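Local coordinates for sensor protein (Vibrio parahaemolyticus, PDB 3I9Y), which probably works as a membrane-bound sensor histidine kinase that responds to TMAO, this chain being its sensor domain of two stacked four-helix bundles, at residues 30-33 with 34-37; 69-72 with 73-77; 93-96 with 97-101; 196-199 with 200-203. All coordinates share one frame; numbering follows the deposited sequence.

All four contacts are local, three of them along a single helix and contact 1 at the start of one. Contact 1 lies on the surface where helix 32-58 begins. It is the most polar, with a helix cap and a salt-bridge network. Contacts 2 and 3 share helix 63-114, their centres about 36 Å apart, and both are partly buried. Contact 2 relies on apolar packing and a water bridge, and contact 3 on an ion pair and a threonine hydroxyl. Contact 4 is also partly buried, on helix 186-208, with a lysine-asparagine bond outside and large apolar side chains inside. Contacts 2 and 4 lie on opposite sides of the chain's centre.

Contact 1 (30-33 with 34-37); sequences QNEQ and ERKE
E32 lays its carboxylate alongside the guanidinium of R35, and the two side chains point the same way. R35 grips it side-on, one nitrogen to each oxygen. R35 NE donates to E32 OE2 at 2.8 Å, and R35 NH2 donates to E32 OE1 at 2.8 Å. Both oxygens lie near the guanidinium plane, but the carboxylate is turned 38° against it. OE1 is met on its syn side, and OE2 from above the carboxylate plane. A long ion pair from E32 OE1 to K36 NZ, 3.9 Å, extends this into a network. R35 touches V87 and L91 of helix 63-114, and A29 of the preceding loop; E32 also touches L91.

The other half of the contact is the cap of helix 32-58. N31 is the N-cap. Its CG sits between the backbone N and the carbonyl carbon (chi1 51°), which brings OD1 over the first turn. There N31 OD1 accepts from E34 N at 3.0 Å, with an N-H...O angle of 165°. E34 runs back extended, and E34 OE1 takes the N-H of Q30 N at 2.9 Å. The E34 bond thus goes to the residue before the N-cap. Past the cap, R35 N, K36 N and E37 N bond to the carbonyls of N31, E32 and Q33. The carboxylate of E37 turns to R40.

Two acidic side chains thus stand in the first turn, where the helix end is electropositive. Together with R35 and K36 nearby, this would be expected to keep E32 ionised.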
loop_
_atom_site.group_PDB
_atom_site.type_symbol
_atom_site.label_atom_id
_atom_site.label_comp_id
_atom_site.label_asym_id
_atom_site.label_seq_id
_atom_site.Cartn_x
_atom_site.Cartn_y
_atom_site.Cartn_z
ATOM N N GLN A 30 -0.689 -10.721 -3.110
ATOM C CA GLN A 30 0.770 -10.402 -2.866
ATOM C C GLN A 30 1.565 -10.169 -4.127
ATOM O O GLN A 30 2.669 -9.834 -4.019
ATOM C CB GLN A 30 1.414 -11.559 -1.991
ATOM C CG GLN A 30 0.824 -11.464 -0.595
ATOM C CD GLN A 30 1.058 -12.781 0.139
ATOM O OE1 GLN A 30 1.464 -12.853 1.355
ATOM N NE2 GLN A 30 0.853 -13.865 -0.614
ATOM N N ASN A 31 1.048 -10.391 -5.312
ATOM C CA ASN A 31 1.830 -10.160 -6.488
ATOM C C ASN A 31 0.834 -9.974 -7.647
ATOM O O ASN A 31 -0.427 -10.101 -7.451
ATOM C CB ASN A 31 2.831 -11.365 -6.806
ATOM C CG ASN A 31 2.167 -12.652 -6.813
ATOM O OD1 ASN A 31 1.196 -12.874 -7.561
ATOM N ND2 ASN A 31 2.608 -13.528 -5.946
ATOM N N GLU A 32 1.409 -9.680 -8.819
ATOM C CA GLU A 32 0.656 -9.386 -9.951
ATOM C C GLU A 32 -0.206 -10.546 -10.282
ATOM O O GLU A 32 -1.369 -10.319 -10.649
ATOM C CB GLU A 32 1.482 -9.054 -11.151
ATOM C CG GLU A 32 1.836 -7.544 -11.204
ATOM C CD GLU A 32 0.599 -6.479 -11.161
ATOM O OE1 GLU A 32 -0.057 -6.413 -12.197
ATOM O OE2 GLU A 32 0.345 -5.747 -10.089
ATOM N N GLN A 33 0.292 -11.799 -10.174
ATOM C CA GLN A 33 -0.619 -12.820 -10.651
ATOM C C GLN A 33 -1.852 -12.937 -9.829
ATOM O O GLN A 33 -2.975 -13.191 -10.303
ATOM C CB GLN A 33 0.049 -14.195 -10.688
ATOM C CG GLN A 33 -0.467 -15.107 -11.763
ATOM C CD GLN A 33 0.669 -16.258 -12.075
ATOM O OE1 GLN A 33 1.098 -16.994 -11.142
ATOM N NE2 GLN A 33 1.164 -16.366 -13.371
ATOM N N GLU A 34 -1.688 -12.869 -8.540
ATOM C CA GLU A 34 -2.817 -13.012 -7.703
ATOM C C GLU A 34 -3.774 -11.751 -7.862
ATOM O O GLU A 34 -4.981 -11.884 -7.771
ATOM C CB GLU A 34 -2.360 -13.069 -6.289
ATOM C CG GLU A 34 -1.780 -14.470 -5.943
ATOM C CD GLU A 34 -1.082 -14.490 -4.593
ATOM O OE1 GLU A 34 -1.094 -13.503 -3.731
ATOM O OE2 GLU A 34 -0.447 -15.601 -4.402
ATOM N N ARG A 35 -3.154 -10.585 -8.106
ATOM C CA ARG A 35 -3.899 -9.354 -8.098
ATOM C C ARG A 35 -4.800 -9.507 -9.383
ATOM O O ARG A 35 -6.007 -9.255 -9.346
ATOM C CB ARG A 35 -3.013 -8.142 -8.294
ATOM C CG ARG A 35 -3.908 -6.863 -8.208
ATOM C CD ARG A 35 -3.042 -5.561 -8.416
ATOM N NE ARG A 35 -2.450 -5.547 -9.786
ATOM C CZ ARG A 35 -3.149 -5.234 -10.848
ATOM N NH1 ARG A 35 -4.484 -4.907 -10.686
ATOM N NH2 ARG A 35 -2.585 -5.178 -12.015
ATOM N N LYS A 36 -4.190 -9.889 -10.495
ATOM C CA LYS A 36 -4.999 -9.994 -11.738
ATOM C C LYS A 36 -6.056 -11.064 -11.667
ATOM O O LYS A 36 -7.136 -10.909 -12.280
ATOM C CB LYS A 36 -4.108 -10.373 -12.949
ATOM C CG LYS A 36 -3.161 -9.181 -13.265
ATOM C CD LYS A 36 -2.779 -9.266 -14.760
ATOM C CE LYS A 36 -2.157 -8.022 -15.257
ATOM N NZ LYS A 36 -0.641 -8.496 -15.477
ATOM N N GLU A 37 -5.725 -12.192 -11.032
ATOM C CA GLU A 37 -6.689 -13.267 -10.906
ATOM C C GLU A 37 -7.774 -12.774 -9.975
ATOM O O GLU A 37 -8.935 -12.930 -10.385
ATOM C CB GLU A 37 -6.048 -14.584 -10.442
ATOM C CG GLU A 37 -7.018 -15.759 -9.891
ATOM C CD GLU A 37 -8.024 -16.343 -10.961
ATOM O OE1 GLU A 37 -7.660 -16.271 -12.143
ATOM O OE2 GLU A 37 -9.173 -16.849 -10.620
#

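Contact 2 (69-72 with 73-77); sequences LESN and VQNVI
V73 packs its CG2 against L69, one turn back along helix 63-114. V73 CG2 is 4.4 Å from L69 CG and 3.2 Å from L69 O. CG1 of V73 is anti to the backbone N (chi1 168°), which leaves CG2 beside the N and facing that carbonyl. V73 N donates to the same L69 O. Both side chains also reach helix 32-58: L69 touches I53, and V73 touches I53 and L50.

Q74 follows on the exposed side. Q74 N donates to E70 O at 3.1 Å. Q74 CG lies 3.4 Å from E70 O, and the extended chain brings the amide to the carboxylate of E70. The two flat groups are steeply turned, with planes 78° apart. The amide is probably turned over in the model.

These side chains lie on a long helix predicted to form a coiled coil, here part of the sensor domain, which is built of two stacked four-helix bundles. One side of the helix meets helix 32-58 and another meets helix 232-267.

N75 comes next. N75 N donates to S71 O at 2.9 Å, and its CG packs against the same carbonyl. The amide lies over S71, and a water joins it to N72: the water is 3.0 Å from N72 OD1 and 3.1 Å from N75 ND2. N72 ND2 makes a weak bond to T263 of helix 232-267. N75 also touches L256.

V76 is buried. V76 N donates to N72 O at 3.2 Å, and its CG2 rests beside that oxygen. The side chain packs on F257.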
loop_
_atom_site.group_PDB
_atom_site.type_symbol
_atom_site.label_atom_id
_atom_site.label_comp_id
_atom_site.label_asym_id
_atom_site.label_seq_id
_atom_site.Cartn_x
_atom_site.Cartn_y
_atom_site.Cartn_z
ATOM N N LEU A 69 -31.916 3.143 -6.840
ATOM C CA LEU A 69 -31.190 1.972 -7.238
ATOM C C LEU A 69 -29.991 2.345 -8.275
ATOM O O LEU A 69 -28.900 1.806 -8.174
ATOM C CB LEU A 69 -32.083 1.029 -8.025
ATOM C CG LEU A 69 -31.474 -0.269 -8.485
ATOM C CD1 LEU A 69 -31.227 -1.038 -7.128
ATOM C CD2 LEU A 69 -32.483 -1.152 -9.325
ATOM N N GLU A 70 -30.234 3.241 -9.218
ATOM C CA GLU A 70 -29.263 3.609 -10.233
ATOM C C GLU A 70 -28.107 4.324 -9.478
ATOM O O GLU A 70 -26.953 4.010 -9.777
ATOM C CB GLU A 70 -29.838 4.535 -11.204
ATOM C CG GLU A 70 -28.810 5.252 -12.068
ATOM C CD GLU A 70 -28.041 4.287 -13.090
ATOM O OE1 GLU A 70 -28.508 3.118 -13.313
ATOM O OE2 GLU A 70 -26.914 4.714 -13.638
ATOM N N SER A 71 -28.395 5.197 -8.503
ATOM C CA SER A 71 -27.295 5.817 -7.926
ATOM C C SER A 71 -26.547 4.739 -6.956
ATOM O O SER A 71 -25.258 4.746 -6.840
ATOM C CB SER A 71 -27.850 7.076 -7.270
ATOM O OG SER A 71 -27.378 7.104 -5.999
ATOM N N ASN A 72 -27.292 3.788 -6.284
ATOM C CA ASN A 72 -26.607 2.777 -5.473
ATOM C C ASN A 72 -25.648 1.944 -6.449
ATOM O O ASN A 72 -24.539 1.593 -6.026
ATOM C CB ASN A 72 -27.505 1.730 -4.871
ATOM C CG ASN A 72 -28.442 2.287 -3.871
ATOM O OD1 ASN A 72 -28.181 3.330 -3.183
ATOM N ND2 ASN A 72 -29.570 1.660 -3.785
ATOM N N VAL A 73 -26.055 1.635 -7.696
ATOM C CA VAL A 73 -25.266 0.866 -8.547
ATOM C C VAL A 73 -23.953 1.671 -9.008
ATOM O O VAL A 73 -22.816 1.067 -9.112
ATOM C CB VAL A 73 -26.083 0.425 -9.786
ATOM C CG1 VAL A 73 -25.240 -0.153 -10.846
ATOM C CG2 VAL A 73 -27.170 -0.579 -9.370
ATOM N N GLN A 74 -24.114 2.949 -9.342
ATOM C CA GLN A 74 -22.997 3.759 -9.761
ATOM C C GLN A 74 -21.983 3.851 -8.547
ATOM O O GLN A 74 -20.765 3.797 -8.763
ATOM C CB GLN A 74 -23.412 5.190 -10.113
ATOM C CG GLN A 74 -24.281 5.208 -11.423
ATOM C CD GLN A 74 -24.579 6.623 -11.921
ATOM O OE1 GLN A 74 -25.528 6.770 -12.752
ATOM N NE2 GLN A 74 -23.763 7.629 -11.568
ATOM N N ASN A 75 -22.469 3.989 -7.327
ATOM C CA ASN A 75 -21.596 4.095 -6.241
ATOM C C ASN A 75 -20.766 2.802 -6.051
ATOM O O ASN A 75 -19.568 2.926 -5.731
ATOM C CB ASN A 75 -22.259 4.436 -4.927
ATOM C CG ASN A 75 -22.834 5.857 -4.951
ATOM O OD1 ASN A 75 -22.392 6.677 -5.740
ATOM N ND2 ASN A 75 -23.848 6.120 -4.069
ATOM N N VAL A 76 -21.366 1.624 -6.211
ATOM C CA VAL A 76 -20.676 0.392 -6.087
ATOM C C VAL A 76 -19.656 0.317 -7.211
ATOM O O VAL A 76 -18.451 0.009 -6.948
ATOM C CB VAL A 76 -21.652 -0.788 -6.161
ATOM C CG1 VAL A 76 -20.978 -2.122 -6.499
ATOM C CG2 VAL A 76 -22.462 -0.907 -4.824
ATOM N N ILE A 77 -20.019 0.598 -8.467
ATOM C CA ILE A 77 -19.083 0.476 -9.556
ATOM C C ILE A 77 -17.889 1.447 -9.292
ATOM O O ILE A 77 -16.779 0.993 -9.440
ATOM C CB ILE A 77 -19.735 0.842 -10.973
ATOM C CG1 ILE A 77 -20.901 -0.167 -11.175
ATOM C CG2 ILE A 77 -18.623 1.035 -12.159
ATOM C CD1 ILE A 77 -21.770 -0.088 -12.543
HETATM O O HOH W 1 -25.367 3.991 -2.432
#

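Contact 3 (93-96 with 97-101); sequences LAKE and IDTRV
R100 and E96 form an i to i+4 salt bridge on helix 63-114, in a stretch predicted to be coiled coil. R100 NE donates to E96 OE1 at 3.2 Å, with a nearly straight N-H...O angle of 174°. The oxygen lies close to the guanidinium plane but is met on its anti side, 34° out of the carboxylate plane. The two chains run side by side, pointing the same way. Of the guanidinium nitrogens only NE bonds to E96, so this is a single-point grip.

T99 makes the second polar link. Its OG1 is anti to the carbonyl carbon (chi1 -63°) and turns back along the helix. There T99 OG1 donates to K95 O at 2.9 Å. T99 N donates to K95 O at 3.0 Å, from the opposite face of the carbonyl plane. K95 O is therefore held twice. The K95 chain, bent at chi2 and chi3, crosses T99 obliquely. D98 N bonds to A94 O, while the carboxylate of D98 is engaged by R181.

Packing takes over on the inner side. R100 touches V231, V232 and I235, so its chain lies against the start of helix 232-267. I97 is buried against the same helix, touching I235 and Q239. Its chain also folds back over the preceding turn, with I97 CD1 3.3 Å from L93 O.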
loop_
_atom_site.group_PDB
_atom_site.type_symbol
_atom_site.label_atom_id
_atom_site.label_comp_id
_atom_site.label_asym_id
_atom_site.label_seq_id
_atom_site.Cartn_x
_atom_site.Cartn_y
_atom_site.Cartn_z
ATOM N N LEU A 93 4.186 0.388 -5.115
ATOM C CA LEU A 93 4.833 1.147 -4.036
ATOM C C LEU A 93 5.694 0.098 -3.154
ATOM O O LEU A 93 6.854 0.443 -2.816
ATOM C CB LEU A 93 3.830 1.744 -3.013
ATOM C CG LEU A 93 3.064 2.895 -3.519
ATOM C CD1 LEU A 93 2.062 3.576 -2.495
ATOM C CD2 LEU A 93 3.960 3.982 -3.959
ATOM N N ALA A 94 5.233 -1.144 -2.911
ATOM C CA ALA A 94 5.884 -2.042 -2.001
ATOM C C ALA A 94 7.226 -2.429 -2.687
ATOM O O ALA A 94 8.298 -2.536 -2.084
ATOM C CB ALA A 94 5.080 -3.201 -1.713
ATOM N N LYS A 95 7.155 -2.584 -4.000
ATOM C CA LYS A 95 8.289 -2.829 -4.856
ATOM C C LYS A 95 9.293 -1.738 -4.920
ATOM O O LYS A 95 10.490 -2.019 -4.853
ATOM C CB LYS A 95 7.780 -2.995 -6.292
ATOM C CG LYS A 95 8.797 -3.301 -7.252
ATOM C CD LYS A 95 9.112 -4.670 -6.626
ATOM C CE LYS A 95 10.602 -4.647 -5.776
ATOM N NZ LYS A 95 11.279 -6.065 -5.318
ATOM N N GLU A 96 8.865 -0.499 -5.083
ATOM C CA GLU A 96 9.737 0.590 -5.152
ATOM C C GLU A 96 10.519 0.548 -3.752
ATOM O O GLU A 96 11.761 0.824 -3.711
ATOM C CB GLU A 96 9.098 1.973 -5.324
ATOM C CG GLU A 96 8.446 2.402 -6.873
ATOM C CD GLU A 96 9.535 2.964 -7.908
ATOM O OE1 GLU A 96 10.779 2.939 -7.437
ATOM O OE2 GLU A 96 9.219 3.488 -9.109
ATOM N N ILE A 97 9.773 0.435 -2.623
ATOM C CA ILE A 97 10.398 0.412 -1.341
ATOM C C ILE A 97 11.388 -0.790 -1.150
ATOM O O ILE A 97 12.456 -0.555 -0.675
ATOM C CB ILE A 97 9.300 0.395 -0.234
ATOM C CG1 ILE A 97 8.586 1.770 -0.232
ATOM C CG2 ILE A 97 9.974 0.184 1.103
ATOM C CD1 ILE A 97 7.069 1.624 0.269
ATOM N N ASP A 98 11.037 -2.053 -1.464
ATOM C CA ASP A 98 11.961 -3.101 -1.254
ATOM C C ASP A 98 13.223 -2.987 -2.130
ATOM O O ASP A 98 14.271 -3.276 -1.637
ATOM C CB ASP A 98 11.357 -4.502 -1.464
ATOM C CG ASP A 98 10.225 -4.780 -0.354
ATOM O OD1 ASP A 98 10.072 -3.952 0.618
ATOM O OD2 ASP A 98 9.532 -5.799 -0.409
ATOM N N THR A 99 13.077 -2.536 -3.351
ATOM C CA THR A 99 14.251 -2.374 -4.176
ATOM C C THR A 99 15.175 -1.321 -3.515
ATOM O O THR A 99 16.361 -1.485 -3.415
ATOM C CB THR A 99 13.820 -1.843 -5.605
ATOM O OG1 THR A 99 12.986 -2.972 -6.064
ATOM C CG2 THR A 99 15.065 -1.919 -6.634
ATOM N N ARG A 100 14.615 -0.248 -3.071
ATOM C CA ARG A 100 15.460 0.775 -2.497
ATOM C C ARG A 100 16.158 0.331 -1.138
ATOM O O ARG A 100 17.319 0.714 -0.886
ATOM C CB ARG A 100 14.571 2.035 -2.277
ATOM C CG ARG A 100 14.494 2.971 -3.518
ATOM C CD ARG A 100 12.982 3.369 -3.835
ATOM N NE ARG A 100 12.645 4.130 -5.112
ATOM C CZ ARG A 100 13.230 5.274 -5.277
ATOM N NH1 ARG A 100 14.066 5.689 -4.375
ATOM N NH2 ARG A 100 12.954 6.060 -6.254
ATOM N N VAL A 101 15.431 -0.460 -0.308
ATOM C CA VAL A 101 15.953 -0.907 0.941
ATOM C C VAL A 101 17.106 -1.876 0.606
ATOM O O VAL A 101 18.248 -1.702 1.168
ATOM C CB VAL A 101 14.835 -1.540 1.781
ATOM C CG1 VAL A 101 15.484 -2.477 2.986
ATOM C CG2 VAL A 101 13.812 -0.432 2.236
#

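Contact 4 (196-199 with 200-203); sequences FENN and LKIM
K201 begins with its CB 3.2 Å from N198 O, already close to the preceding turn. Its CG lies anti to the carbonyl carbon (chi1 -67°), which turns the chain back along the helix. K201 CG meets E197 O at 3.2 Å. Further out, the chain bends at chi3 and chi4, and K201 CE passes 3.9 Å from E197 CG. At the tip, K201 NZ donates to N198 OD1 at 2.8 Å, in the carbonyl plane of the amide. The carboxylate of E197 is nearby, but E197 OE1 is 4.4 Å from K201 NZ, beyond a salt bridge. The acid would probably act on the ammonium as a neighbouring charge.

This outer face belongs to helix 186-208 of the all-helical sensor domain. The regular i to i+4 backbone bonds run underneath, including M203 N to N199 O at 2.8 Å. F196, L200 and M203 are buried on the inner side, with N199 beside them. L200 has its CB against F196 O, at 3.5 Å, and its side chain packs on L223 of helix 213-228. F196 reaches I177, and its ring meets that of F233 with the planes at about 55°. M203 brings its CB to N199 O, 3.2 Å away, and packs on L169 and M173 of helix 158-180. N199 faces the same helix, where its ND2 bonds to Q176.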
loop_
_atom_site.group_PDB
_atom_site.type_symbol
_atom_site.label_atom_id
_atom_site.label_comp_id
_atom_site.label_asym_id
_atom_site.label_seq_id
_atom_site.Cartn_x
_atom_site.Cartn_y
_atom_site.Cartn_z
ATOM N N PHE A 196 17.330 9.297 10.736
ATOM C CA PHE A 196 18.272 8.597 9.866
ATOM C C PHE A 196 18.979 9.700 9.252
ATOM O O PHE A 196 20.204 9.622 8.970
ATOM C CB PHE A 196 17.465 7.850 8.717
ATOM C CG PHE A 196 18.325 7.298 7.603
ATOM C CD1 PHE A 196 18.694 5.925 7.613
ATOM C CD2 PHE A 196 18.719 8.079 6.568
ATOM C CE1 PHE A 196 19.463 5.388 6.582
ATOM C CE2 PHE A 196 19.491 7.562 5.510
ATOM C CZ PHE A 196 19.884 6.227 5.502
ATOM N N GLU A 197 18.249 10.808 8.970
ATOM C CA GLU A 197 18.998 11.911 8.309
ATOM C C GLU A 197 20.113 12.548 9.261
ATOM O O GLU A 197 21.176 12.984 8.801
ATOM C CB GLU A 197 18.070 13.050 7.962
ATOM C CG GLU A 197 18.850 14.223 7.374
ATOM C CD GLU A 197 17.882 15.349 6.834
ATOM O OE1 GLU A 197 16.811 15.700 7.466
ATOM O OE2 GLU A 197 18.174 15.872 5.722
ATOM N N ASN A 198 19.816 12.663 10.531
ATOM C CA ASN A 198 20.791 13.295 11.514
ATOM C C ASN A 198 22.020 12.285 11.585
ATOM O O ASN A 198 23.164 12.695 11.451
ATOM C CB ASN A 198 20.139 13.401 12.883
ATOM C CG ASN A 198 18.968 14.490 12.945
ATOM O OD1 ASN A 198 18.928 15.517 12.125
ATOM N ND2 ASN A 198 18.007 14.285 13.944
ATOM N N ASN A 199 21.757 10.973 11.590
ATOM C CA ASN A 199 22.855 9.965 11.620
ATOM C C ASN A 199 23.707 10.051 10.448
ATOM O O ASN A 199 24.911 9.929 10.539
ATOM C CB ASN A 199 22.315 8.602 11.709
ATOM C CG ASN A 199 21.884 8.344 12.995
ATOM O OD1 ASN A 199 22.287 9.124 13.844
ATOM N ND2 ASN A 199 21.036 7.285 13.287
ATOM N N LEU A 200 23.101 10.232 9.279
ATOM C CA LEU A 200 23.865 10.405 8.091
ATOM C C LEU A 200 24.841 11.655 8.169
ATOM O O LEU A 200 25.963 11.640 7.662
ATOM C CB LEU A 200 22.864 10.560 6.969
ATOM C CG LEU A 200 23.685 10.606 5.750
ATOM C CD1 LEU A 200 24.098 9.154 5.278
ATOM C CD2 LEU A 200 22.840 11.168 4.705
ATOM N N LYS A 201 24.321 12.765 8.731
ATOM C CA LYS A 201 25.102 14.014 8.943
ATOM C C LYS A 201 26.307 13.658 9.948
ATOM O O LYS A 201 27.454 13.948 9.616
ATOM C CB LYS A 201 24.185 15.103 9.618
ATOM C CG LYS A 201 22.977 15.617 8.651
ATOM C CD LYS A 201 22.304 17.086 9.139
ATOM C CE LYS A 201 20.748 17.291 8.833
ATOM N NZ LYS A 201 19.923 17.289 10.178
ATOM N N ILE A 202 26.009 13.057 11.107
ATOM C CA ILE A 202 27.035 12.659 12.059
ATOM C C ILE A 202 28.094 11.749 11.348
ATOM O O ILE A 202 29.285 11.925 11.456
ATOM C CB ILE A 202 26.449 11.907 13.169
ATOM C CG1 ILE A 202 25.711 12.944 14.045
ATOM C CG2 ILE A 202 27.634 11.185 14.058
ATOM C CD1 ILE A 202 24.874 12.275 15.236
ATOM N N MET A 203 27.604 10.768 10.580
ATOM C CA MET A 203 28.450 9.937 9.846
ATOM C C MET A 203 29.376 10.697 8.869
ATOM O O MET A 203 30.608 10.363 8.752
ATOM C CB MET A 203 27.606 8.959 9.023
ATOM C CG MET A 203 28.454 8.049 8.522
ATOM S SD MET A 203 28.181 6.640 9.802
ATOM C CE MET A 203 26.550 6.102 9.154
#